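Local atomic coordinates of vaginolysin (Gardnerella vaginalis, PDB entry 5IMY), a protein that probably binds cholesterol in host membranes and lyses cells as a secreted pore-forming toxin of the cholesterol-dependent cytolysin family. Residues T37-R42 with T352-D357; L94-K99 with R245-K250; Y459-L464 with R468-S473. One frame throughout, in Å; residues are numbered along the deposited sequence.

Contact 1: residues T37-R42 with T352-D357; sequences TNILAR and TSFVKD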
ATOM      1  N   THR A  37      14.846  -7.720 -34.325  1.00 59.71           N
ATOM      2  CA  THR A  37      13.895  -7.257 -33.318  1.00 57.00           C
ATOM      3  C   THR A  37      13.361  -5.867 -33.657  1.00 57.15           C
ATOM      4  O   THR A  37      12.162  -5.699 -33.895  1.00 55.54           O
ATOM      5  CB  THR A  37      14.530  -7.250 -31.923  1.00 63.45           C
ATOM      6  OG1 THR A  37      15.108  -8.531 -31.646  1.00 67.73           O
ATOM      7  CG2 THR A  37      13.465  -6.941 -30.876  1.00 55.74           C
ATOM      8  N   ASN A  38      14.238  -4.862 -33.678  1.00 55.74           N
ATOM      9  CA  ASN A  38      13.783  -3.499 -33.923  1.00 63.70           C
ATOM     10  C   ASN A  38      13.210  -3.313 -35.322  1.00 54.50           C
ATOM     11  O   ASN A  38      12.565  -2.289 -35.574  1.00 49.08           O
ATOM     12  CB  ASN A  38      14.925  -2.506 -33.698  1.00 67.10           C
ATOM     13  CG  ASN A  38      15.132  -2.184 -32.230  1.00 72.11           C
ATOM     14  OD1 ASN A  38      14.522  -1.258 -31.696  1.00 71.65           O
ATOM     15  ND2 ASN A  38      15.991  -2.953 -31.569  1.00 68.93           N
ATOM     16  N   ILE A  39      13.422  -4.268 -36.230  1.00 54.53           N
ATOM     17  CA  ILE A  39      12.893  -4.118 -37.580  1.00 47.97           C
ATOM     18  C   ILE A  39      11.374  -4.224 -37.577  1.00 40.36           C
ATOM     19  O   ILE A  39      10.703  -3.636 -38.434  1.00 41.14           O
ATOM     20  CB  ILE A  39      13.534  -5.156 -38.524  1.00 46.83           C
ATOM     21  CG1 ILE A  39      13.265  -4.794 -39.987  1.00 42.06           C
ATOM     22  CG2 ILE A  39      13.008  -6.561 -38.237  1.00 46.63           C
ATOM     23  CD1 ILE A  39      13.982  -3.542 -40.454  1.00 43.33           C
ATOM     24  N   LEU A  40      10.805  -4.968 -36.627  1.00 42.07           N
ATOM     25  CA  LEU A  40       9.365  -5.178 -36.543  1.00 40.48           C
ATOM     26  C   LEU A  40       8.803  -4.701 -35.207  1.00 40.05           C
ATOM     27  O   LEU A  40       7.769  -5.193 -34.751  1.00 45.94           O
ATOM     28  CB  LEU A  40       9.026  -6.653 -36.767  1.00 38.77           C
ATOM     29  CG  LEU A  40       9.096  -7.159 -38.211  1.00 37.98           C
ATOM     30  CD1 LEU A  40       8.981  -8.675 -38.246  1.00 39.88           C
ATOM     31  CD2 LEU A  40       8.009  -6.521 -39.062  1.00 40.12           C
ATOM     32  N   ALA A  41       9.467  -3.739 -34.572  1.00 46.30           N
ATOM     33  CA  ALA A  41       9.012  -3.209 -33.294  1.00 48.18           C
ATOM     34  C   ALA A  41       8.150  -1.972 -33.503  1.00 46.57           C
ATOM     35  O   ALA A  41       8.442  -1.130 -34.358  1.00 46.68           O
ATOM     36  CB  ALA A  41      10.204  -2.869 -32.397  1.00 53.77           C
ATOM     37  N   ARG A  42       7.083  -1.870 -32.714  1.00 56.51           N
ATOM     38  CA  ARG A  42       6.167  -0.741 -32.745  1.00 54.41           C
ATOM     39  C   ARG A  42       6.190  -0.042 -31.392  1.00 60.91           C
ATOM     40  O   ARG A  42       6.410  -0.674 -30.355  1.00 62.30           O
ATOM     41  CB  ARG A  42       4.740  -1.205 -33.093  1.00 55.61           C
ATOM     42  CG  ARG A  42       3.667  -0.127 -32.996  1.00 67.66           C
ATOM     43  CD  ARG A  42       2.414  -0.514 -33.783  1.00 63.44           C
ATOM     44  NE  ARG A  42       1.884  -1.826 -33.404  1.00 59.66           N
ATOM     45  CZ  ARG A  42       0.885  -2.027 -32.545  1.00 60.13           C
ATOM     46  NH1 ARG A  42       0.280  -1.007 -31.949  1.00 53.94           N
ATOM     47  NH2 ARG A  42       0.485  -3.265 -32.279  1.00 45.82           N
ATOM     48  N   THR A 352       4.737 -15.434 -39.854  1.00 33.33           N
ATOM     49  CA  THR A 352       5.729 -15.106 -40.865  1.00 29.99           C
ATOM     50  C   THR A 352       7.111 -15.537 -40.395  1.00 31.31           C
ATOM     51  O   THR A 352       7.420 -15.503 -39.201  1.00 37.21           O
ATOM     52  CB  THR A 352       5.746 -13.604 -41.178  1.00 29.73           C
ATOM     53  OG1 THR A 352       6.233 -12.878 -40.041  1.00 39.42           O
ATOM     54  CG2 THR A 352       4.354 -13.109 -41.544  1.00 29.19           C
ATOM     55  N   SER A 353       7.938 -15.945 -41.354  1.00 36.35           N
ATOM     56  CA  SER A 353       9.319 -16.318 -41.100  1.00 33.45           C
ATOM     57  C   SER A 353      10.218 -15.568 -42.071  1.00 34.82           C
ATOM     58  O   SER A 353       9.826 -15.279 -43.206  1.00 29.91           O
ATOM     59  CB  SER A 353       9.528 -17.830 -41.248  1.00 33.95           C
ATOM     60  OG  SER A 353       8.722 -18.548 -40.332  1.00 34.76           O
ATOM     61  N   PHE A 354      11.425 -15.247 -41.616  1.00 39.46           N
ATOM     62  CA  PHE A 354      12.369 -14.522 -42.456  1.00 38.87           C
ATOM     63  C   PHE A 354      12.893 -15.419 -43.570  1.00 32.71           C
ATOM     64  O   PHE A 354      13.207 -16.591 -43.352  1.00 35.53           O
ATOM     65  CB  PHE A 354      13.537 -13.999 -41.621  1.00 37.18           C
ATOM     66  CG  PHE A 354      13.184 -12.834 -40.741  1.00 34.56           C
ATOM     67  CD1 PHE A 354      12.926 -11.588 -41.289  1.00 40.00           C
ATOM     68  CD2 PHE A 354      13.123 -12.980 -39.364  1.00 39.09           C
ATOM     69  CE1 PHE A 354      12.605 -10.512 -40.484  1.00 37.07           C
ATOM     70  CE2 PHE A 354      12.804 -11.908 -38.553  1.00 37.44           C
ATOM     71  CZ  PHE A 354      12.544 -10.672 -39.113  1.00 30.37           C
ATOM     72  N   VAL A 355      12.989 -14.855 -44.775  1.00 37.62           N
ATOM     73  CA  VAL A 355      13.510 -15.609 -45.911  1.00 34.54           C
ATOM     74  C   VAL A 355      14.979 -15.950 -45.696  1.00 31.71           C
ATOM     75  O   VAL A 355      15.445 -17.024 -46.094  1.00 36.89           O
ATOM     76  CB  VAL A 355      13.303 -14.811 -47.213  1.00 31.44           C
ATOM     77  CG1 VAL A 355      13.972 -15.510 -48.396  1.00 36.61           C
ATOM     78  CG2 VAL A 355      11.817 -14.613 -47.479  1.00 38.88           C
ATOM     79  N   LYS A 356      15.728 -15.048 -45.059  1.00 36.00           N
ATOM     80  CA  LYS A 356      17.172 -15.224 -44.940  1.00 41.82           C
ATOM     81  C   LYS A 356      17.518 -16.537 -44.247  1.00 43.55           C
ATOM     82  O   LYS A 356      18.358 -17.304 -44.732  1.00 46.71           O
ATOM     83  CB  LYS A 356      17.781 -14.041 -44.183  1.00 45.74           C
ATOM     84  CG  LYS A 356      19.304 -14.098 -44.073  1.00 41.16           C
ATOM     85  CD  LYS A 356      19.802 -13.717 -42.683  1.00 58.49           C
ATOM     86  CE  LYS A 356      20.034 -12.220 -42.537  1.00 53.63           C
ATOM     87  NZ  LYS A 356      21.397 -11.946 -41.995  1.00 55.93           N
ATOM     88  N   ASP A 357      16.885 -16.813 -43.104  1.00 42.27           N
ATOM     89  CA  ASP A 357      17.246 -17.967 -42.288  1.00 44.84           C
ATOM     90  C   ASP A 357      16.042 -18.799 -41.858  1.00 42.21           C
ATOM     91  O   ASP A 357      16.196 -19.700 -41.025  1.00 42.24           O
ATOM     92  CB  ASP A 357      18.026 -17.515 -41.048  1.00 51.57           C
ATOM     93  CG  ASP A 357      17.293 -16.451 -40.255  1.00 51.14           C
ATOM     94  OD1 ASP A 357      16.073 -16.285 -40.469  1.00 45.28           O
ATOM     95  OD2 ASP A 357      17.936 -15.783 -39.419  1.00 56.38           O
TER
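The outermost carbon of the F354 ring points at two neighbouring methyls, CG2 of I39 and CD1 of L40. CZ of F354 lies 4.2 Å from CG2 of I39 and 4.2 Å from CD1 of L40, so two aliphatic branches from consecutive residues meet the same ring carbon. Both methyls approach the ring obliquely. The side chains of L40 and F354 come at each other from opposite directions and bridge a wide backbone gap, with 11.4 Å between CA of L40 and CA of T352.

With CG1 of I39 anti to the backbone N (chi1 -166°), the longer branch leads away from the ring and CG2 makes the contact. L40 sits in a turn closed by its own N donating to O of T37, at 3.1 Å between N and O. No polar atom bridges the two segments, and the contact is entirely apolar and mostly buried.

F354 is also met by the ring of Y34, their planes at about 40°, and by V254 of the adjacent strand, while L40 rests on L101 and M102 of helix 99-102. T37 packs on K421 of a second subunit.

Here the end of strand 347-354, part of the large antiparallel sheet, meets, through one aromatic side chain, the turn leading into strand 41-43. That short strand runs parallel to the long strand 363-389, and the contact joins two sheets of the elongated cytolysin fold.

Contact 2: residues L94-K99 with R245-K250; sequences LFRADK and RGVDNK
R96, at the end of strand 94-96, passes V247 with 6.9 Å between their CA atoms, where the chain has just left helix 240-243 through a Schellman motif. G246 is the C-prime residue of that motif. Its positive phi (86°) suits glycine, because a beta carbon would collide with O of R245.

The arginine of the strand carries the contact. Its chain is extended from CG to NE and reaches across to the carbonyl oxygens of R245 and G246, just past the helix end. NH2 of R96 comes to 2.9 Å from O of R245, and NE of R96 stands 3.1 Å from the same O, an approach oblique to the guanidinium plane. O of G246 instead lies at the guanidinium edge, near its plane, and is 3.7 Å from CD of R96. These two carbonyls would probably favour a cation here, although the R245 guanidinium is not far off, with its NH1 5.8 Å from NH2 of R96.

On the strand side, A97 centres an inverse gamma turn closed by a weak bond from N of D98 to O of R96. D98 then serves as N-cap of helix 99-102, its carboxylate making weak bonds to the backbone N of N100 and L101. V247 is anchored through its O by the hydroxyl of Y28. Its CG2, anti to the carbonyl carbon, adds an aliphatic touch to the arginine at 3.9 Å from NE of R96.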
ATOM      1  N   LEU A  94       4.687 -13.524 -49.745  1.00 32.08           N
ATOM      2  CA  LEU A  94       5.885 -12.758 -49.424  1.00 31.15           C
ATOM      3  C   LEU A  94       5.500 -11.336 -49.045  1.00 33.42           C
ATOM      4  O   LEU A  94       4.730 -10.686 -49.760  1.00 37.63           O
ATOM      5  CB  LEU A  94       6.855 -12.729 -50.609  1.00 35.61           C
ATOM      6  CG  LEU A  94       7.551 -14.036 -50.991  1.00 31.75           C
ATOM      7  CD1 LEU A  94       8.304 -13.852 -52.296  1.00 40.13           C
ATOM      8  CD2 LEU A  94       8.494 -14.487 -49.890  1.00 31.78           C
ATOM      9  N   PHE A  95       6.042 -10.855 -47.927  1.00 32.15           N
ATOM     10  CA  PHE A  95       5.862  -9.478 -47.493  1.00 31.51           C
ATOM     11  C   PHE A  95       7.223  -8.852 -47.230  1.00 30.18           C
ATOM     12  O   PHE A  95       8.254  -9.529 -47.198  1.00 40.13           O
ATOM     13  CB  PHE A  95       5.025  -9.372 -46.212  1.00 32.91           C
ATOM     14  CG  PHE A  95       3.774 -10.198 -46.217  1.00 32.09           C
ATOM     15  CD1 PHE A  95       2.931 -10.210 -47.313  1.00 35.40           C
ATOM     16  CD2 PHE A  95       3.441 -10.957 -45.110  1.00 35.45           C
ATOM     17  CE1 PHE A  95       1.777 -10.972 -47.302  1.00 36.50           C
ATOM     18  CE2 PHE A  95       2.295 -11.719 -45.094  1.00 41.87           C
ATOM     19  CZ  PHE A  95       1.461 -11.728 -46.191  1.00 40.05           C
ATOM     20  N   ARG A  96       7.210  -7.539 -47.034  1.00 33.06           N
ATOM     21  CA  ARG A  96       8.328  -6.838 -46.425  1.00 34.24           C
ATOM     22  C   ARG A  96       8.065  -6.677 -44.937  1.00 35.83           C
ATOM     23  O   ARG A  96       6.943  -6.377 -44.520  1.00 34.95           O
ATOM     24  CB  ARG A  96       8.527  -5.464 -47.067  1.00 37.57           C
ATOM     25  CG  ARG A  96       9.011  -5.518 -48.499  1.00 37.29           C
ATOM     26  CD  ARG A  96       8.827  -4.186 -49.200  1.00 38.22           C
ATOM     27  NE  ARG A  96       8.863  -4.351 -50.651  1.00 41.51           N
ATOM     28  CZ  ARG A  96       7.791  -4.415 -51.437  1.00 44.49           C
ATOM     29  NH1 ARG A  96       6.567  -4.312 -50.933  1.00 47.72           N
ATOM     30  NH2 ARG A  96       7.946  -4.576 -52.745  1.00 47.90           N
ATOM     31  N   ALA A  97       9.104  -6.894 -44.132  1.00 39.05           N
ATOM     32  CA  ALA A  97       9.031  -6.623 -42.700  1.00 31.87           C
ATOM     33  C   ALA A  97       9.083  -5.108 -42.523  1.00 37.51           C
ATOM     34  O   ALA A  97      10.110  -4.519 -42.178  1.00 39.17           O
ATOM     35  CB  ALA A  97      10.161  -7.324 -41.956  1.00 34.87           C
ATOM     36  N   ASP A  98       7.946  -4.471 -42.778  1.00 35.29           N
ATOM     37  CA  ASP A  98       7.872  -3.016 -42.848  1.00 43.01           C
ATOM     38  C   ASP A  98       6.739  -2.530 -41.946  1.00 37.89           C
ATOM     39  O   ASP A  98       6.247  -3.246 -41.065  1.00 35.01           O
ATOM     40  CB  ASP A  98       7.684  -2.565 -44.302  1.00 39.46           C
ATOM     41  CG  ASP A  98       6.296  -2.868 -44.830  1.00 49.29           C
ATOM     42  OD1 ASP A  98       5.746  -3.936 -44.484  1.00 45.87           O
ATOM     43  OD2 ASP A  98       5.749  -2.037 -45.584  1.00 61.43           O
ATOM     44  N   LYS A  99       6.306  -1.286 -42.170  1.00 41.12           N
ATOM     45  CA  LYS A  99       5.265  -0.693 -41.336  1.00 41.42           C
ATOM     46  C   LYS A  99       3.911  -1.342 -41.593  1.00 41.82           C
ATOM     47  O   LYS A  99       3.108  -1.502 -40.666  1.00 45.37           O
ATOM     48  CB  LYS A  99       5.187   0.812 -41.588  1.00 38.53           C
ATOM     49  CG  LYS A  99       4.432   1.578 -40.516  1.00 44.32           C
ATOM     50  CD  LYS A  99       3.877   2.889 -41.051  1.00 45.46           C
ATOM     51  CE  LYS A  99       3.206   3.704 -39.956  1.00 64.94           C
ATOM     52  NZ  LYS A  99       1.762   3.369 -39.787  1.00 74.62           N
ATOM     53  N   ARG A 245      12.337  -2.307 -55.792  1.00 58.02           N
ATOM     54  CA  ARG A 245      11.091  -2.771 -55.176  1.00 53.72           C
ATOM     55  C   ARG A 245      11.175  -2.589 -53.668  1.00 47.27           C
ATOM     56  O   ARG A 245      10.165  -2.702 -52.967  1.00 46.34           O
ATOM     57  CB  ARG A 245      10.758  -4.234 -55.484  1.00 50.51           C
ATOM     58  CG  ARG A 245      10.191  -4.456 -56.880  1.00 56.68           C
ATOM     59  CD  ARG A 245       9.778  -5.901 -57.072  1.00 59.38           C
ATOM     60  NE  ARG A 245       9.487  -6.191 -58.470  1.00 61.25           N
ATOM     61  CZ  ARG A 245       8.427  -5.726 -59.124  1.00 65.43           C
ATOM     62  NH1 ARG A 245       7.552  -4.940 -58.510  1.00 60.59           N
ATOM     63  NH2 ARG A 245       8.246  -6.043 -60.398  1.00 81.27           N
ATOM     64  N   GLY A 246      12.374  -2.319 -53.160  1.00 45.34           N
ATOM     65  CA  GLY A 246      12.545  -2.031 -51.753  1.00 48.37           C
ATOM     66  C   GLY A 246      12.727  -3.237 -50.865  1.00 46.05           C
ATOM     67  O   GLY A 246      12.344  -3.190 -49.691  1.00 45.22           O
ATOM     68  N   VAL A 247      13.294  -4.321 -51.384  1.00 43.85           N
ATOM     69  CA  VAL A 247      13.615  -5.502 -50.584  1.00 47.39           C
ATOM     70  C   VAL A 247      15.107  -5.434 -50.284  1.00 49.76           C
ATOM     71  O   VAL A 247      15.937  -5.874 -51.083  1.00 49.41           O
ATOM     72  CB  VAL A 247      13.230  -6.801 -51.296  1.00 45.00           C
ATOM     73  CG1 VAL A 247      13.469  -7.991 -50.378  1.00 48.62           C
ATOM     74  CG2 VAL A 247      11.777  -6.755 -51.742  1.00 43.43           C
ATOM     75  N   ASP A 248      15.443  -4.874 -49.125  1.00 46.81           N
ATOM     76  CA  ASP A 248      16.822  -4.715 -48.699  1.00 53.73           C
ATOM     77  C   ASP A 248      16.851  -4.831 -47.180  1.00 49.81           C
ATOM     78  O   ASP A 248      15.824  -5.077 -46.537  1.00 47.40           O
ATOM     79  CB  ASP A 248      17.396  -3.379 -49.185  1.00 67.33           C
ATOM     80  CG  ASP A 248      16.494  -2.204 -48.860  1.00 57.85           C
ATOM     81  OD1 ASP A 248      15.310  -2.431 -48.541  1.00 53.53           O
ATOM     82  OD2 ASP A 248      16.969  -1.051 -48.931  1.00 69.23           O
ATOM     83  N   ASN A 249      18.038  -4.649 -46.598  1.00 50.09           N
ATOM     84  CA  ASN A 249      18.161  -4.797 -45.153  1.00 58.33           C
ATOM     85  C   ASN A 249      17.345  -3.768 -44.383  1.00 51.70           C
ATOM     86  O   ASN A 249      17.174  -3.928 -43.171  1.00 49.08           O
ATOM     87  CB  ASN A 249      19.628  -4.724 -44.704  1.00 58.41           C
ATOM     88  CG  ASN A 249      20.501  -3.902 -45.629  1.00 63.60           C
ATOM     89  OD1 ASN A 249      20.070  -2.886 -46.175  1.00 73.78           O
ATOM     90  ND2 ASN A 249      21.741  -4.346 -45.811  1.00 53.56           N
ATOM     91  N   LYS A 250      16.836  -2.728 -45.044  1.00 50.61           N
ATOM     92  CA  LYS A 250      15.899  -1.822 -44.390  1.00 46.13           C
ATOM     93  C   LYS A 250      14.490  -2.401 -44.345  1.00 50.15           C
ATOM     94  O   LYS A 250      13.710  -2.055 -43.451  1.00 48.03           O
ATOM     95  CB  LYS A 250      15.877  -0.474 -45.110  1.00 53.81           C
ATOM     96  CG  LYS A 250      16.911   0.522 -44.605  1.00 54.53           C
ATOM     97  CD  LYS A 250      16.449   1.955 -44.828  1.00 73.21           C
ATOM     98  CE  LYS A 250      15.328   2.343 -43.867  1.00 75.42           C
ATOM     99  NZ  LYS A 250      14.487   3.448 -44.404  1.00 86.61           N
TER

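Contact 3: residues Y459-L464 with R468-S473; sequences YDRSDL and RQRTIS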
ATOM      1  N   TYR A 459     -19.608 -15.616  26.943  1.00 52.34           N
ATOM      2  CA  TYR A 459     -19.290 -15.313  25.551  1.00 62.16           C
ATOM      3  C   TYR A 459     -17.900 -14.708  25.377  1.00 50.99           C
ATOM      4  O   TYR A 459     -17.708 -13.507  25.587  1.00 52.19           O
ATOM      5  CB  TYR A 459     -20.339 -14.355  24.980  1.00 54.68           C
ATOM      6  CG  TYR A 459     -20.144 -14.035  23.518  1.00 54.82           C
ATOM      7  CD1 TYR A 459     -20.806 -14.759  22.537  1.00 53.51           C
ATOM      8  CD2 TYR A 459     -19.298 -13.009  23.117  1.00 57.30           C
ATOM      9  CE1 TYR A 459     -20.632 -14.471  21.200  1.00 57.57           C
ATOM     10  CE2 TYR A 459     -19.115 -12.715  21.784  1.00 56.22           C
ATOM     11  CZ  TYR A 459     -19.784 -13.448  20.830  1.00 63.00           C
ATOM     12  OH  TYR A 459     -19.601 -13.150  19.501  1.00 55.17           O
ATOM     13  N   ASP A 460     -16.927 -15.524  24.973  1.00 51.68           N
ATOM     14  CA  ASP A 460     -15.589 -15.049  24.628  1.00 51.24           C
ATOM     15  C   ASP A 460     -15.252 -15.578  23.241  1.00 50.21           C
ATOM     16  O   ASP A 460     -15.070 -16.788  23.065  1.00 49.21           O
ATOM     17  CB  ASP A 460     -14.552 -15.507  25.655  1.00 50.80           C
ATOM     18  CG  ASP A 460     -13.197 -14.854  25.449  1.00 55.66           C
ATOM     19  OD1 ASP A 460     -13.002 -14.195  24.407  1.00 60.52           O
ATOM     20  OD2 ASP A 460     -12.323 -15.008  26.328  1.00 58.91           O
ATOM     21  N   ARG A 461     -15.166 -14.681  22.261  1.00 53.77           N
ATOM     22  CA  ARG A 461     -14.916 -15.072  20.880  1.00 55.55           C
ATOM     23  C   ARG A 461     -13.935 -14.104  20.235  1.00 50.63           C
ATOM     24  O   ARG A 461     -13.919 -12.908  20.540  1.00 49.14           O
ATOM     25  CB  ARG A 461     -16.218 -15.126  20.071  1.00 56.23           C
ATOM     26  CG  ARG A 461     -16.674 -16.546  19.775  1.00 50.44           C
ATOM     27  CD  ARG A 461     -18.172 -16.641  19.538  1.00 61.19           C
ATOM     28  NE  ARG A 461     -18.533 -16.459  18.135  1.00 70.18           N
ATOM     29  CZ  ARG A 461     -18.386 -17.390  17.197  1.00 67.90           C
ATOM     30  NH1 ARG A 461     -17.868 -18.574  17.504  1.00 71.12           N
ATOM     31  NH2 ARG A 461     -18.748 -17.136  15.948  1.00 65.82           N
ATOM     32  N   SER A 462     -13.119 -14.642  19.330  1.00 58.38           N
ATOM     33  CA  SER A 462     -12.055 -13.891  18.681  1.00 51.50           C
ATOM     34  C   SER A 462     -12.003 -14.266  17.207  1.00 58.44           C
ATOM     35  O   SER A 462     -12.697 -15.179  16.750  1.00 53.18           O
ATOM     36  CB  SER A 462     -10.699 -14.165  19.340  1.00 56.98           C
ATOM     37  OG  SER A 462     -10.355 -15.535  19.230  1.00 51.35           O
ATOM     38  N   ASP A 463     -11.163 -13.541  16.463  1.00 60.63           N
ATOM     39  CA  ASP A 463     -10.916 -13.818  15.053  1.00 68.25           C
ATOM     40  C   ASP A 463     -12.202 -14.137  14.300  1.00 62.20           C
ATOM     41  O   ASP A 463     -12.223 -15.045  13.462  1.00 67.97           O
ATOM     42  CB  ASP A 463      -9.925 -14.977  14.908  1.00 82.50           C
ATOM     43  CG  ASP A 463      -8.485 -14.542  15.090  1.00 72.92           C
ATOM     44  OD1 ASP A 463      -8.098 -13.508  14.504  1.00 71.88           O
ATOM     45  OD2 ASP A 463      -7.740 -15.232  15.817  1.00 72.02           O
ATOM     46  N   LEU A 464     -13.305 -13.381  14.588  1.00 65.91           N
ATOM     47  CA  LEU A 464     -14.552 -13.735  13.927  1.00 71.72           C
ATOM     48  C   LEU A 464     -14.863 -12.751  12.803  1.00 70.98           C
ATOM     49  O   LEU A 464     -14.586 -11.553  12.929  1.00 67.01           O
ATOM     50  CB  LEU A 464     -15.713 -13.775  14.924  1.00 67.00           C
ATOM     51  CG  LEU A 464     -16.386 -12.499  15.434  1.00 65.94           C
ATOM     52  CD1 LEU A 464     -17.601 -12.892  16.262  1.00 64.11           C
ATOM     53  CD2 LEU A 464     -15.450 -11.640  16.262  1.00 62.19           C
ATOM     54  N   ARG A 468     -22.284  -7.794   7.843  1.00 65.65           N
ATOM     55  CA  ARG A 468     -23.044  -6.551   7.768  1.00 65.42           C
ATOM     56  C   ARG A 468     -23.689  -6.218   9.106  1.00 72.46           C
ATOM     57  O   ARG A 468     -23.793  -5.041   9.465  1.00 73.87           O
ATOM     58  CB  ARG A 468     -24.090  -6.657   6.653  1.00 86.70           C
ATOM     59  CG  ARG A 468     -25.515  -6.220   7.004  1.00 90.00           C
ATOM     60  CD  ARG A 468     -25.649  -4.705   7.104  1.00 93.77           C
ATOM     61  NE  ARG A 468     -26.746  -4.216   6.272  1.00109.85           N
ATOM     62  CZ  ARG A 468     -27.318  -3.024   6.401  1.00102.88           C
ATOM     63  NH1 ARG A 468     -26.910  -2.180   7.341  1.00 83.49           N
ATOM     64  NH2 ARG A 468     -28.309  -2.675   5.592  1.00109.55           N
ATOM     65  N   GLN A 469     -24.119  -7.232   9.854  1.00 75.54           N
ATOM     66  CA  GLN A 469     -24.795  -7.017  11.126  1.00 71.07           C
ATOM     67  C   GLN A 469     -24.490  -8.174  12.064  1.00 66.01           C
ATOM     68  O   GLN A 469     -24.643  -9.341  11.690  1.00 61.98           O
ATOM     69  CB  GLN A 469     -26.310  -6.888  10.931  1.00 75.95           C
ATOM     70  CG  GLN A 469     -27.113  -6.761  12.226  1.00 73.23           C
ATOM     71  CD  GLN A 469     -27.017  -5.379  12.842  1.00 72.78           C
ATOM     72  OE1 GLN A 469     -26.298  -5.169  13.822  1.00 64.05           O
ATOM     73  NE2 GLN A 469     -27.748  -4.429  12.275  1.00 69.77           N
ATOM     74  N   ARG A 470     -24.065  -7.839  13.278  1.00 67.85           N
ATOM     75  CA  ARG A 470     -23.856  -8.804  14.348  1.00 63.39           C
ATOM     76  C   ARG A 470     -24.501  -8.249  15.607  1.00 56.56           C
ATOM     77  O   ARG A 470     -24.232  -7.107  15.992  1.00 53.14           O
ATOM     78  CB  ARG A 470     -22.361  -9.069  14.568  1.00 52.69           C
ATOM     79  CG  ARG A 470     -22.001  -9.782  15.878  1.00 57.81           C
ATOM     80  CD  ARG A 470     -21.386 -11.149  15.638  1.00 56.70           C
ATOM     81  NE  ARG A 470     -20.331 -11.117  14.629  1.00 58.56           N
ATOM     82  CZ  ARG A 470     -19.841 -12.194  14.024  1.00 59.21           C
ATOM     83  NH1 ARG A 470     -20.306 -13.401  14.323  1.00 59.52           N
ATOM     84  NH2 ARG A 470     -18.883 -12.064  13.117  1.00 62.23           N
ATOM     85  N   THR A 471     -25.357  -9.048  16.238  1.00 61.58           N
ATOM     86  CA  THR A 471     -26.012  -8.654  17.476  1.00 59.36           C
ATOM     87  C   THR A 471     -25.878  -9.780  18.489  1.00 60.47           C
ATOM     88  O   THR A 471     -26.179 -10.938  18.181  1.00 57.78           O
ATOM     89  CB  THR A 471     -27.491  -8.300  17.254  1.00 64.61           C
ATOM     90  OG1 THR A 471     -28.175  -8.282  18.512  1.00 71.62           O
ATOM     91  CG2 THR A 471     -28.162  -9.289  16.329  1.00 65.99           C
ATOM     92  N   ILE A 472     -25.422  -9.433  19.689  1.00 67.38           N
ATOM     93  CA  ILE A 472     -25.145 -10.394  20.751  1.00 70.37           C
ATOM     94  C   ILE A 472     -26.036 -10.029  21.929  1.00 67.03           C
ATOM     95  O   ILE A 472     -25.815  -9.006  22.591  1.00 63.82           O
ATOM     96  CB  ILE A 472     -23.665 -10.390  21.155  1.00 68.81           C
ATOM     97  CG1 ILE A 472     -22.775 -10.504  19.912  1.00 61.58           C
ATOM     98  CG2 ILE A 472     -23.377 -11.529  22.131  1.00 60.73           C
ATOM     99  CD1 ILE A 472     -21.295 -10.372  20.197  1.00 58.83           C
ATOM    100  N   SER A 473     -27.043 -10.858  22.191  1.00 68.00           N
ATOM    101  CA  SER A 473     -27.982 -10.629  23.280  1.00 65.02           C
ATOM    102  C   SER A 473     -27.666 -11.555  24.446  1.00 59.57           C
ATOM    103  O   SER A 473     -27.415 -12.748  24.252  1.00 54.70           O
ATOM    104  CB  SER A 473     -29.422 -10.854  22.815  1.00 67.79           C
ATOM    105  OG  SER A 473     -29.764  -9.972  21.760  1.00 59.07           O
TER
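The Y459 ring carries CG2 of I472 over one face, and the R470 guanidinium carries CD1 of L464 in the same manner. The first is a CH-pi contact: I472 CG2 stands 4.1 Å from the centroid of the Y459 ring, only 8° off the normal. The other branch of I472 reaches the phenol end, with CD1 a rather short 3.3 Å from OH of Y459.

CD1 of L464 sits over the centre of the R470 guanidinium; its 3.2 Å from CZ of R470 is shorter than normal and of doubtful accuracy. Bends at chi2 and chi3 fold the R470 chain so that a guanidinium face meets L464, which comes from the opposite direction.

Y459 OH lies in plane on the NE side of the R461 guanidinium. NH1 of R470 lies near the plane at another part of its edge, 4.4 Å from NH2 of R461. E485 stands by these cations: its carboxylate accepts a hydrogen bond from Y459 OH and makes long, weak ion pairs with R461 and R470.

Strands 460-464 and 469-475 belong to different sheets of the beta-sandwich domain. Their interface thus combines aliphatic cover with a largely buried cation, whose charge E485 probably helps to balance.

In the fold
Contacts 1 and 2 are neighbours, their centres 10 Å apart, and they touch: CD1 of I39 lies 3.4 Å from O of K250, and CD2 of L40 lies 3.7 Å from CB of A97. Contact 1 sets the turn before strand 41-43 against strand 347-354; contact 2 sets strand 94-96 of the same sheet against the loop after helix 240-243. Contact 3 is remote, its centre 65 Å from that of contact 1 and 72 Å from that of contact 2. Strand 363-389, interrupted by a bulge or short loop, pairs with strands 41-43 and 469-475 and so links the regions of contacts 1 and 3. In this family the beta-sandwich domain holding contact 3 meets cholesterol-containing membrane.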